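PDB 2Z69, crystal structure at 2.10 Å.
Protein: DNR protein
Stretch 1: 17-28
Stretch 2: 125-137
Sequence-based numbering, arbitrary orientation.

Stretch 1 (17-28) HHLFEPLSPVQL
Stretch 2, residues 125-137: DNTPLALALLAKL

Residues 17–24 form an irregular segment, followed by a helix from Pro 25; the segment and the start of this helix pack along the helix that starts at Thr 127, from the residues just before it as far as Lys 136. A type I turn from Phe 20 to Leu 23 brings Pro 22 closest to the helix, its CA 5.6 Å from that of Leu 129; the CA atoms of Leu 23 and Asn 126 lie 7.1 Å apart. The helix from Pro 25 is capped by Ser 24 (chi1 p), whose OG accepts from Gln 27 N at 3.2 Å.

Leu 129 (t, p) points toward the turn and is the central bump. Its CD1 packs on Pro 22 CG and its CD2 on Leu 23 CD2, each at 3.7 Å, while Leu 19 O lies 3.7 Å from Leu 129 CD1 and closes over the fork. The hollow it fills is therefore walled by Leu 19, Pro 22 and Leu 23. One helical turn on, Leu 133 (m, t) sends CD2 to within 3.8 Å of Leu 19 CD2; both leucines start sideways and converge only at their tips. Lys 136 extends the contact loosely toward the His 18 ring.

At the other end, Gln 27 (m, t) points toward Asp 125, and its NE2 donates to Asp 125 OD1 (3.1 Å) and Asp 125 O (3.2 Å), bent at 136° and 139°. Gln 27 OE1 accepts from Ser 24 N at 3.3 Å, bracing the amide.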

# COMPACT_ATOMS: atom_id res chain seq x y z
N HIS B 17 -2.58 18.48 7.96
CA HIS B 17 -2.57 17.68 6.75
C HIS B 17 -2.40 16.18 7.02
O HIS B 17 -1.50 15.78 7.76
CB HIS B 17 -1.43 18.18 5.85
CG HIS B 17 -1.47 17.61 4.48
ND1 HIS B 17 -1.09 16.32 4.20
CD2 HIS B 17 -1.88 18.15 3.31
CE1 HIS B 17 -1.26 16.08 2.91
NE2 HIS B 17 -1.73 17.18 2.34
N HIS B 18 -3.23 15.36 6.37
CA HIS B 18 -3.25 13.89 6.61
C HIS B 18 -1.91 13.15 6.48
O HIS B 18 -1.77 12.06 7.04
CB HIS B 18 -4.29 13.19 5.72
CG HIS B 18 -3.97 13.25 4.25
ND1 HIS B 18 -3.10 12.37 3.65
CD2 HIS B 18 -4.37 14.11 3.28
CE1 HIS B 18 -2.98 12.68 2.36
NE2 HIS B 18 -3.76 13.72 2.12
N LEU B 19 -0.93 13.71 5.75
CA LEU B 19 0.38 13.02 5.59
C LEU B 19 1.30 13.15 6.80
O LEU B 19 2.24 12.36 6.97
CB LEU B 19 1.11 13.50 4.32
CG LEU B 19 0.64 12.84 3.02
CD1 LEU B 19 1.52 13.23 1.86
CD2 LEU B 19 0.57 11.32 3.15
N PHE B 20 1.01 14.16 7.62
CA PHE B 20 1.86 14.54 8.75
C PHE B 20 1.09 14.44 10.05
O PHE B 20 1.69 14.46 11.12
CB PHE B 20 2.43 15.96 8.57
CG PHE B 20 3.02 16.21 7.21
CD1 PHE B 20 2.25 16.79 6.20
CD2 PHE B 20 4.32 15.85 6.94
CE1 PHE B 20 2.80 17.02 4.93
CE2 PHE B 20 4.86 16.05 5.68
CZ PHE B 20 4.10 16.65 4.67
N GLU B 21 -0.23 14.35 9.95
CA GLU B 21 -1.12 14.27 11.13
C GLU B 21 -0.77 13.14 12.12
O GLU B 21 -0.61 13.41 13.33
CB GLU B 21 -2.60 14.18 10.69
CG GLU B 21 -3.55 13.49 11.67
CD GLU B 21 -3.75 14.28 12.94
OE1 GLU B 21 -3.54 15.52 12.90
OE2 GLU B 21 -4.12 13.67 13.98
N PRO B 22 -0.64 11.88 11.64
CA PRO B 22 -0.40 10.78 12.60
C PRO B 22 1.00 10.82 13.24
O PRO B 22 1.27 10.06 14.19
CB PRO B 22 -0.57 9.52 11.75
CG PRO B 22 -1.19 9.98 10.43
CD PRO B 22 -0.73 11.38 10.25
N LEU B 23 1.87 11.70 12.73
CA LEU B 23 3.19 11.92 13.30
C LEU B 23 3.09 12.62 14.64
O LEU B 23 2.23 13.49 14.82
CB LEU B 23 4.05 12.74 12.35
CG LEU B 23 4.47 12.08 11.04
CD1 LEU B 23 5.33 13.04 10.22
CD2 LEU B 23 5.23 10.80 11.30
N SER B 24 3.96 12.23 15.57
CA SER B 24 4.11 12.91 16.85
C SER B 24 4.80 14.23 16.58
O SER B 24 5.46 14.35 15.55
CB SER B 24 4.97 12.08 17.81
OG SER B 24 6.28 11.92 17.29
N PRO B 25 4.63 15.22 17.48
CA PRO B 25 5.42 16.47 17.47
C PRO B 25 6.92 16.25 17.24
O PRO B 25 7.54 16.99 16.47
CB PRO B 25 5.16 17.04 18.86
CG PRO B 25 3.78 16.59 19.17
CD PRO B 25 3.59 15.24 18.53
N VAL B 26 7.49 15.24 17.90
CA VAL B 26 8.91 14.91 17.77
C VAL B 26 9.27 14.54 16.32
O VAL B 26 10.21 15.09 15.75
CB VAL B 26 9.33 13.76 18.73
CG1 VAL B 26 10.85 13.58 18.73
CG2 VAL B 26 8.83 14.04 20.13
N GLN B 27 8.50 13.61 15.75
CA GLN B 27 8.72 13.12 14.38
C GLN B 27 8.56 14.21 13.34
O GLN B 27 9.31 14.26 12.37
CB GLN B 27 7.78 11.94 14.08
CG GLN B 27 8.20 10.64 14.79
CD GLN B 27 7.12 9.57 14.77
OE1 GLN B 27 5.95 9.84 14.48
NE2 GLN B 27 7.50 8.34 15.11
N LEU B 28 7.59 15.10 13.56
CA LEU B 28 7.31 16.22 12.67
C LEU B 28 8.48 17.20 12.63
O LEU B 28 8.90 17.63 11.56
CB LEU B 28 6.01 16.92 13.08
CG LEU B 28 5.36 17.87 12.08
CD1 LEU B 28 5.42 17.33 10.64
CD2 LEU B 28 3.93 18.13 12.48
N ASP B 125 8.76 3.87 12.26
CA ASP B 125 8.25 3.81 13.64
C ASP B 125 6.95 4.58 13.88
O ASP B 125 6.76 5.23 14.92
CB ASP B 125 9.33 4.15 14.67
CG ASP B 125 9.83 5.57 14.55
OD1 ASP B 125 9.78 6.31 15.57
OD2 ASP B 125 10.29 5.95 13.45
N ASN B 126 6.05 4.51 12.92
CA ASN B 126 4.69 5.00 13.10
C ASN B 126 3.73 4.03 12.41
O ASN B 126 3.41 4.20 11.24
CB ASN B 126 4.53 6.42 12.54
CG ASN B 126 3.27 7.12 13.06
OD1 ASN B 126 3.32 8.26 13.52
ND2 ASN B 126 2.15 6.44 13.01
N THR B 127 3.29 3.01 13.15
CA THR B 127 2.31 2.03 12.59
C THR B 127 1.03 2.70 12.08
O THR B 127 0.65 2.42 10.97
CB THR B 127 1.96 0.91 13.55
OG1 THR B 127 3.03 0.71 14.47
CG2 THR B 127 1.70 -0.39 12.80
N PRO B 128 0.40 3.61 12.87
CA PRO B 128 -0.79 4.30 12.39
C PRO B 128 -0.57 4.94 11.01
O PRO B 128 -1.41 4.77 10.13
CB PRO B 128 -1.00 5.39 13.45
CG PRO B 128 -0.50 4.77 14.70
CD PRO B 128 0.74 4.03 14.25
N LEU B 129 0.55 5.64 10.82
CA LEU B 129 0.85 6.25 9.53
C LEU B 129 1.03 5.21 8.44
O LEU B 129 0.50 5.38 7.34
CB LEU B 129 2.08 7.18 9.62
CG LEU B 129 2.45 8.00 8.38
CD1 LEU B 129 1.34 8.93 7.97
CD2 LEU B 129 3.76 8.76 8.57
N ALA B 130 1.76 4.14 8.72
CA ALA B 130 1.92 3.04 7.76
C ALA B 130 0.57 2.51 7.31
O ALA B 130 0.32 2.38 6.12
CB ALA B 130 2.78 1.94 8.33
N LEU B 131 -0.32 2.24 8.27
CA LEU B 131 -1.67 1.74 8.00
C LEU B 131 -2.53 2.71 7.19
O LEU B 131 -3.31 2.27 6.34
CB LEU B 131 -2.39 1.37 9.31
CG LEU B 131 -1.74 0.25 10.14
CD1 LEU B 131 -2.71 -0.25 11.19
CD2 LEU B 131 -1.22 -0.92 9.26
N ALA B 132 -2.42 4.00 7.49
CA ALA B 132 -3.11 5.03 6.73
C ALA B 132 -2.69 5.03 5.24
O ALA B 132 -3.54 5.10 4.34
CB ALA B 132 -2.87 6.42 7.35
N LEU B 133 -1.38 4.97 4.99
CA LEU B 133 -0.84 4.96 3.62
C LEU B 133 -1.23 3.68 2.92
O LEU B 133 -1.47 3.67 1.73
CB LEU B 133 0.68 5.09 3.61
CG LEU B 133 1.19 6.44 4.13
CD1 LEU B 133 2.66 6.34 4.49
CD2 LEU B 133 0.94 7.55 3.12
N LEU B 134 -1.31 2.60 3.69
CA LEU B 134 -1.75 1.31 3.20
C LEU B 134 -3.21 1.41 2.72
O LEU B 134 -3.55 0.88 1.66
CB LEU B 134 -1.58 0.25 4.31
CG LEU B 134 -1.39 -1.23 3.97
CD1 LEU B 134 -0.54 -1.45 2.72
CD2 LEU B 134 -0.76 -1.93 5.15
N ALA B 135 -4.05 2.09 3.49
CA ALA B 135 -5.43 2.39 3.08
C ALA B 135 -5.53 3.26 1.81
O ALA B 135 -6.37 3.01 0.95
CB ALA B 135 -6.23 3.01 4.22
N LYS B 136 -4.65 4.26 1.70
CA LYS B 136 -4.61 5.14 0.54
C LYS B 136 -4.17 4.41 -0.71
O LYS B 136 -4.83 4.50 -1.76
CB LYS B 136 -3.66 6.31 0.81
CG LYS B 136 -4.20 7.41 1.71
CD LYS B 136 -4.99 8.38 0.89
CE LYS B 136 -5.70 9.38 1.75
NZ LYS B 136 -6.63 10.14 0.89
N LEU B 137 -3.06 3.68 -0.60
CA LEU B 137 -2.51 2.89 -1.70
C LEU B 137 -3.52 1.88 -2.17
O LEU B 137 -3.61 1.60 -3.36
CB LEU B 137 -1.26 2.13 -1.26
CG LEU B 137 0.16 2.67 -1.41
CD1 LEU B 137 1.11 1.47 -1.31
CD2 LEU B 137 0.36 3.39 -2.74